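Local atomic coordinates of cortical-lytic enzyme (Bacillus cereus, PDB entry 4S3J), a protein that hydrolyses spore cortex peptidoglycan as an N-acetylglucosaminidase during germination, acting on partially degraded material and probably recognising muramic acid delta-lactam residues specific to spore peptidoglycan. Residues A[388-393]-A[415-420]; A[195-200]-A[238-243]. One frame throughout, in Å; residues are numbered along the deposited sequence.

Contact 1 (A[388-393]-A[415-420])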
loop_
_atom_site.group_PDB
_atom_site.type_symbol
_atom_site.label_atom_id
_atom_site.label_comp_id
_atom_site.label_asym_id
_atom_site.label_seq_id
_atom_site.Cartn_x
_atom_site.Cartn_y
_atom_site.Cartn_z
ATOM N N ARG A 388 5.502 -8.273 9.203
ATOM C CA ARG A 388 6.099 -7.433 10.234
ATOM C C ARG A 388 6.075 -5.963 9.831
ATOM O O ARG A 388 5.669 -5.102 10.631
ATOM C CB ARG A 388 7.542 -7.862 10.525
ATOM C CG ARG A 388 7.627 -9.254 11.168
ATOM C CD ARG A 388 9.044 -9.782 11.221
ATOM N NE ARG A 388 9.592 -10.059 9.889
ATOM C CZ ARG A 388 10.742 -10.694 9.670
ATOM N NH1 ARG A 388 11.466 -11.127 10.694
ATOM N NH2 ARG A 388 11.162 -10.900 8.425
ATOM N N SER A 389 6.547 -5.663 8.617
ATOM C CA SER A 389 6.688 -4.263 8.219
ATOM C C SER A 389 5.311 -3.671 7.919
ATOM O O SER A 389 5.064 -2.508 8.235
ATOM C CB SER A 389 7.706 -4.066 7.031
ATOM O OG SER A 389 7.531 -4.735 5.739
ATOM N N ILE A 390 4.384 -4.451 7.387
ATOM C CA ILE A 390 3.023 -3.928 7.188
ATOM C C ILE A 390 2.358 -3.625 8.545
ATOM O O ILE A 390 1.683 -2.605 8.703
ATOM C CB ILE A 390 2.145 -4.898 6.364
ATOM C CG1 ILE A 390 2.624 -4.909 4.906
ATOM C CG2 ILE A 390 0.679 -4.498 6.396
ATOM C CD1 ILE A 390 2.373 -3.576 4.144
ATOM N N GLN A 391 2.568 -4.472 9.551
ATOM C CA GLN A 391 2.050 -4.150 10.884
ATOM C C GLN A 391 2.660 -2.851 11.422
ATOM O O GLN A 391 1.944 -2.031 12.011
ATOM C CB GLN A 391 2.287 -5.313 11.853
ATOM C CG GLN A 391 1.637 -5.124 13.227
ATOM C CD GLN A 391 0.127 -4.994 13.161
ATOM O OE1 GLN A 391 -0.578 -5.936 12.793
ATOM N NE2 GLN A 391 -0.382 -3.804 13.486
ATOM N N SER A 392 3.951 -2.624 11.195
ATOM C CA SER A 392 4.564 -1.356 11.585
ATOM C C SER A 392 3.913 -0.178 10.888
ATOM O O SER A 392 3.713 0.869 11.502
ATOM C CB SER A 392 6.050 -1.362 11.295
ATOM O OG SER A 392 6.675 -2.362 12.099
ATOM N N LYS A 393 3.592 -0.344 9.616
ATOM C CA LYS A 393 2.926 0.712 8.859
ATOM C C LYS A 393 1.503 0.969 9.351
ATOM O O LYS A 393 1.093 2.129 9.478
ATOM C CB LYS A 393 2.917 0.357 7.378
ATOM C CG LYS A 393 4.285 0.469 6.701
ATOM C CD LYS A 393 4.694 1.922 6.551
ATOM C CE LYS A 393 6.091 2.097 5.945
ATOM N NZ LYS A 393 6.231 1.567 4.562
ATOM N N PRO A 415 -0.798 -12.623 1.089
ATOM C CA PRO A 415 -2.082 -12.870 1.768
ATOM C C PRO A 415 -2.142 -12.262 3.164
ATOM O O PRO A 415 -3.197 -11.843 3.621
ATOM C CB PRO A 415 -2.169 -14.402 1.867
ATOM C CG PRO A 415 -0.987 -14.946 1.170
ATOM C CD PRO A 415 -0.042 -13.855 0.787
ATOM N N GLN A 416 -1.002 -12.215 3.840
ATOM C CA GLN A 416 -0.982 -11.725 5.205
ATOM C C GLN A 416 -1.355 -10.250 5.273
ATOM O O GLN A 416 -1.899 -9.794 6.266
ATOM C CB GLN A 416 0.383 -11.935 5.839
ATOM C CG GLN A 416 0.816 -13.373 5.889
ATOM C CD GLN A 416 1.642 -13.804 4.709
ATOM O OE1 GLN A 416 1.670 -13.152 3.659
ATOM N NE2 GLN A 416 2.317 -14.935 4.863
ATOM N N ASN A 417 -1.033 -9.481 4.232
ATOM C CA ASN A 417 -1.394 -8.073 4.246
ATOM C C ASN A 417 -2.902 -7.874 4.391
ATOM O O ASN A 417 -3.369 -7.045 5.193
ATOM C CB ASN A 417 -0.885 -7.388 2.972
ATOM C CG ASN A 417 -1.431 -5.994 2.824
ATOM O OD1 ASN A 417 -1.065 -5.100 3.600
ATOM N ND2 ASN A 417 -2.335 -5.796 1.867
ATOM N N TRP A 418 -3.669 -8.631 3.616
ATOM C CA TRP A 418 -5.107 -8.432 3.574
ATOM C C TRP A 418 -5.772 -8.943 4.855
ATOM O O TRP A 418 -6.647 -8.280 5.405
ATOM C CB TRP A 418 -5.669 -9.096 2.313
ATOM C CG TRP A 418 -4.996 -8.515 1.096
ATOM C CD1 TRP A 418 -4.071 -9.113 0.300
ATOM C CD2 TRP A 418 -5.158 -7.183 0.590
ATOM N NE1 TRP A 418 -3.662 -8.244 -0.698
ATOM C CE2 TRP A 418 -4.307 -7.050 -0.530
ATOM C CE3 TRP A 418 -5.945 -6.097 0.967
ATOM C CZ2 TRP A 418 -4.237 -5.871 -1.270
ATOM C CZ3 TRP A 418 -5.864 -4.933 0.231
ATOM C CH2 TRP A 418 -5.026 -4.835 -0.870
ATOM N N ARG A 419 -5.295 -10.067 5.374
ATOM C CA ARG A 419 -5.811 -10.569 6.641
ATOM C C ARG A 419 -5.481 -9.602 7.779
ATOM O O ARG A 419 -6.321 -9.342 8.629
ATOM C CB ARG A 419 -5.268 -11.962 6.944
ATOM C CG ARG A 419 -5.718 -12.476 8.313
ATOM C CD ARG A 419 -7.233 -12.669 8.367
ATOM N NE ARG A 419 -7.689 -13.146 9.673
ATOM C CZ ARG A 419 -7.749 -14.428 10.029
ATOM N NH1 ARG A 419 -7.344 -15.381 9.192
ATOM N NH2 ARG A 419 -8.183 -14.756 11.240
ATOM N N LEU A 420 -4.262 -9.077 7.817
ATOM C CA LEU A 420 -3.897 -8.155 8.881
ATOM C C LEU A 420 -4.677 -6.846 8.777
ATOM O O LEU A 420 -4.976 -6.219 9.784
ATOM C CB LEU A 420 -2.394 -7.895 8.875
ATOM C CG LEU A 420 -1.545 -9.063 9.385
ATOM C CD1 LEU A 420 -0.089 -8.770 9.087
ATOM C CD2 LEU A 420 -1.780 -9.316 10.854
#

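Contact 2 (A[195-200]-A[238-243])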
loop_
_atom_site.group_PDB
_atom_site.type_symbol
_atom_site.label_atom_id
_atom_site.label_comp_id
_atom_site.label_asym_id
_atom_site.label_seq_id
_atom_site.Cartn_x
_atom_site.Cartn_y
_atom_site.Cartn_z
ATOM N N ILE A 195 -11.287 23.683 -24.117
ATOM C CA ILE A 195 -10.927 22.270 -23.988
ATOM C C ILE A 195 -11.195 21.773 -22.572
ATOM O O ILE A 195 -11.746 20.691 -22.398
ATOM C CB ILE A 195 -9.451 22.048 -24.350
ATOM C CG1 ILE A 195 -9.247 22.294 -25.849
ATOM C CG2 ILE A 195 -8.988 20.640 -23.982
ATOM C CD1 ILE A 195 -7.817 22.348 -26.273
ATOM N N GLN A 196 -10.842 22.568 -21.567
ATOM C CA GLN A 196 -11.032 22.143 -20.178
ATOM C C GLN A 196 -12.520 21.942 -19.882
ATOM O O GLN A 196 -12.898 21.025 -19.171
ATOM C CB GLN A 196 -10.414 23.151 -19.204
ATOM C CG GLN A 196 -10.477 22.704 -17.762
ATOM C CD GLN A 196 -9.845 23.699 -16.811
ATOM O OE1 GLN A 196 -10.512 24.228 -15.921
ATOM N NE2 GLN A 196 -8.552 23.930 -16.966
ATOM N N ASN A 197 -13.376 22.801 -20.437
ATOM C CA ASN A 197 -14.808 22.666 -20.190
ATOM C C ASN A 197 -15.355 21.370 -20.786
ATOM O O ASN A 197 -16.136 20.656 -20.151
ATOM C CB ASN A 197 -15.557 23.870 -20.774
ATOM C CG ASN A 197 -17.055 23.760 -20.602
ATOM O OD1 ASN A 197 -17.559 23.711 -19.483
ATOM N ND2 ASN A 197 -17.778 23.701 -21.718
ATOM N N LYS A 198 -14.900 21.055 -21.994
ATOM C CA LYS A 198 -15.268 19.810 -22.665
ATOM C C LYS A 198 -14.743 18.607 -21.892
ATOM O O LYS A 198 -15.429 17.602 -21.735
ATOM C CB LYS A 198 -14.704 19.783 -24.086
ATOM C CG LYS A 198 -14.978 18.487 -24.849
ATOM C CD LYS A 198 -14.558 18.586 -26.317
ATOM C CE LYS A 198 -14.643 17.221 -27.006
ATOM N NZ LYS A 198 -13.821 17.143 -28.258
ATOM N N PHE A 199 -13.516 18.741 -21.410
ATOM C CA PHE A 199 -12.849 17.699 -20.622
ATOM C C PHE A 199 -13.661 17.354 -19.383
ATOM O O PHE A 199 -13.941 16.170 -19.120
ATOM C CB PHE A 199 -11.434 18.184 -20.256
ATOM C CG PHE A 199 -10.542 17.141 -19.602
ATOM C CD1 PHE A 199 -10.361 15.891 -20.178
ATOM C CD2 PHE A 199 -9.836 17.455 -18.465
ATOM C CE1 PHE A 199 -9.523 14.954 -19.599
ATOM C CE2 PHE A 199 -8.988 16.519 -17.875
ATOM C CZ PHE A 199 -8.826 15.272 -18.467
ATOM N N ILE A 200 -14.038 18.368 -18.613
ATOM C CA ILE A 200 -14.780 18.123 -17.377
ATOM C C ILE A 200 -16.140 17.505 -17.706
ATOM O O ILE A 200 -16.602 16.604 -17.025
ATOM C CB ILE A 200 -14.958 19.420 -16.554
ATOM C CG1 ILE A 200 -13.590 19.924 -16.101
ATOM C CG2 ILE A 200 -15.865 19.182 -15.354
ATOM C CD1 ILE A 200 -13.605 21.263 -15.429
ATOM N N LYS A 238 -14.272 20.274 -8.747
ATOM C CA LYS A 238 -14.927 20.118 -7.442
ATOM C C LYS A 238 -16.281 20.816 -7.435
ATOM O O LYS A 238 -17.280 20.260 -6.967
ATOM C CB LYS A 238 -14.045 20.677 -6.327
ATOM C CG LYS A 238 -14.666 20.547 -4.939
ATOM C CD LYS A 238 -14.889 19.118 -4.559
ATOM C CE LYS A 238 -15.452 19.022 -3.167
ATOM N NZ LYS A 238 -15.954 17.653 -2.934
ATOM N N ILE A 239 -16.324 22.024 -7.973
ATOM C CA ILE A 239 -17.573 22.766 -7.942
ATOM C C ILE A 239 -18.635 22.084 -8.799
ATOM O O ILE A 239 -19.799 22.103 -8.438
ATOM C CB ILE A 239 -17.366 24.222 -8.418
ATOM C CG1 ILE A 239 -16.514 24.994 -7.403
ATOM C CG2 ILE A 239 -18.703 24.928 -8.632
ATOM C CD1 ILE A 239 -15.922 26.292 -7.957
ATOM N N ARG A 240 -18.235 21.398 -9.872
ATOM C CA ARG A 240 -19.220 20.787 -10.759
ATOM C C ARG A 240 -19.573 19.345 -10.464
ATOM O O ARG A 240 -20.495 18.819 -11.080
ATOM C CB ARG A 240 -18.729 20.850 -12.213
ATOM C CG ARG A 240 -18.797 22.244 -12.828
ATOM C CD ARG A 240 -18.207 22.287 -14.237
ATOM N NE ARG A 240 -18.946 21.450 -15.183
ATOM C CZ ARG A 240 -18.618 21.300 -16.467
ATOM N NH1 ARG A 240 -17.572 21.948 -16.972
ATOM N NH2 ARG A 240 -19.341 20.508 -17.253
ATOM N N LEU A 241 -18.899 18.707 -9.509
ATOM C CA LEU A 241 -19.245 17.322 -9.185
ATOM C C LEU A 241 -20.564 17.301 -8.424
ATOM O O LEU A 241 -20.686 17.976 -7.413
ATOM C CB LEU A 241 -18.158 16.634 -8.354
ATOM C CG LEU A 241 -16.819 16.356 -9.030
ATOM C CD1 LEU A 241 -15.831 15.822 -8.020
ATOM C CD2 LEU A 241 -17.011 15.366 -10.136
ATOM N N PRO A 242 -21.536 16.496 -8.883
ATOM C CA PRO A 242 -22.810 16.355 -8.168
ATOM C C PRO A 242 -22.713 15.642 -6.816
ATOM O O PRO A 242 -21.684 15.047 -6.452
ATOM C CB PRO A 242 -23.681 15.554 -9.142
ATOM C CG PRO A 242 -22.745 14.915 -10.076
ATOM C CD PRO A 242 -21.563 15.801 -10.180
ATOM N N SER A 243 -23.800 15.739 -6.058
ATOM C CA SER A 243 -23.898 15.071 -4.774
ATOM C C SER A 243 -23.631 13.575 -4.926
ATOM O O SER A 243 -24.077 12.926 -5.875
ATOM C CB SER A 243 -25.276 15.312 -4.144
ATOM O OG SER A 243 -26.306 14.735 -4.926
#

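Contact 1 (A[388-393]-A[415-420])
Ile390 faces helix 415-424 and meets Asn417 where the two backbones run closest, with 6.7 Å between their CA atoms. Ile390 CG2, anti to its own backbone nitrogen, touches Asn417 OD1 at 3.3 Å, while Ile390 CD1 reaches the same oxygen at 3.8 Å. The side chains cross at about a right angle, and the contact of the oxygen with the two methyls is van der Waals packing, its polar need being met by a hydrogen bond elsewhere. At the other end of the amide, Asn417 ND2 lies 3.3 Å above the Trp418 ring plane, over its centre, which probably helps to fix the rotation of the group.

One residue on, Gln391 leaves its helix at an angle, but a bend at chi2 (61°) brings its amide back toward Leu420. Gln391 OE1 comes to 4.1 Å from Leu420 CD2, a loose touch. The polar hold on this amide lies outside the pair: Gln391 NE2 bonds to Asn424 OD1, further along helix 415-424, and to Asn395 OD1.

Strands 3-7 and 45-49 of the first LysM domain touch Gln391 and Leu420, respectively. This is helix-to-helix packing on the outside of a family 18 TIM barrel, between the helices that flank its strand 404-408.

Contact 2 (A[195-200]-A[238-243])
Helix 193-210 and the last turn of helix 227-240 stand well apart here, Ile200 and Arg240 being the nearest backbone pair at 8.4 Å between CA atoms, and Leu241 is already the first residue to depart from helical backbone angles. Arg240 spans most of that distance, its side chain pointing at the other helix; the chain bends at chi3 (63°), which turns the guanidinium toward Ile200 and Asn197.

Ile200 covers one face of the guanidinium. Its CG2 methyl sits 3.5 Å above the plane of the group, offset toward the rim, so that this face is packed against hydrocarbon. The contact is spread over the group: Ile200 CG2 is 3.6 Å from both Arg240 CZ and Arg240 NH1, and 3.8 Å from Arg240 NE. With CG2 anti to the backbone nitrogen (chi1 -64° for the CG1 branch), this methyl is the branch turned to the arginine. Ile200 also packs on Phe233, Asn236 and Val237, so it belongs to the buried seam between the helices.

Asn197, one turn earlier, brings its amide oxygen in obliquely: Asn197 OD1 lies 3.1 Å from Arg240 NH1, and the amide and guanidinium planes are inclined by 36°. The firmer polar partner is Thr201, whose OG1 is hydrogen-bonded to Arg240 NH2 and also to the Asn197 carbonyl oxygen.

One face of the guanidinium thus lies on an aliphatic methyl, while NH2 is hydrogen-bonded to Thr201 and NH1 is close to the Asn197 oxygen, whose partial negative charge would probably favour the cation electrostatically. The Thr201 bond and the Ile200 packing tie the end of helix 227-240 to the neighbouring barrel helix by way of a partly exposed arginine.

Both contacts join helices on the outside of the same TIM barrel, with centres 38 Å apart and nearest atoms about 24 Å apart, so they do not touch. Contact 2 closes before contact 1 opens along the chain. It joins helices 193-210 and 227-240, which flank strand 214-218; Glu220, the probable proton donor, follows that strand closely, although the contact itself lies away from this site. Contact 1 comes late, where helices 387-400 and 415-424 flank strand 404-408, which pairs with strand 104-111 to close the barrel. Contact 1 is buried beside the first LysM domain, whereas contact 2 is only partly buried and lies far out from the chain centre.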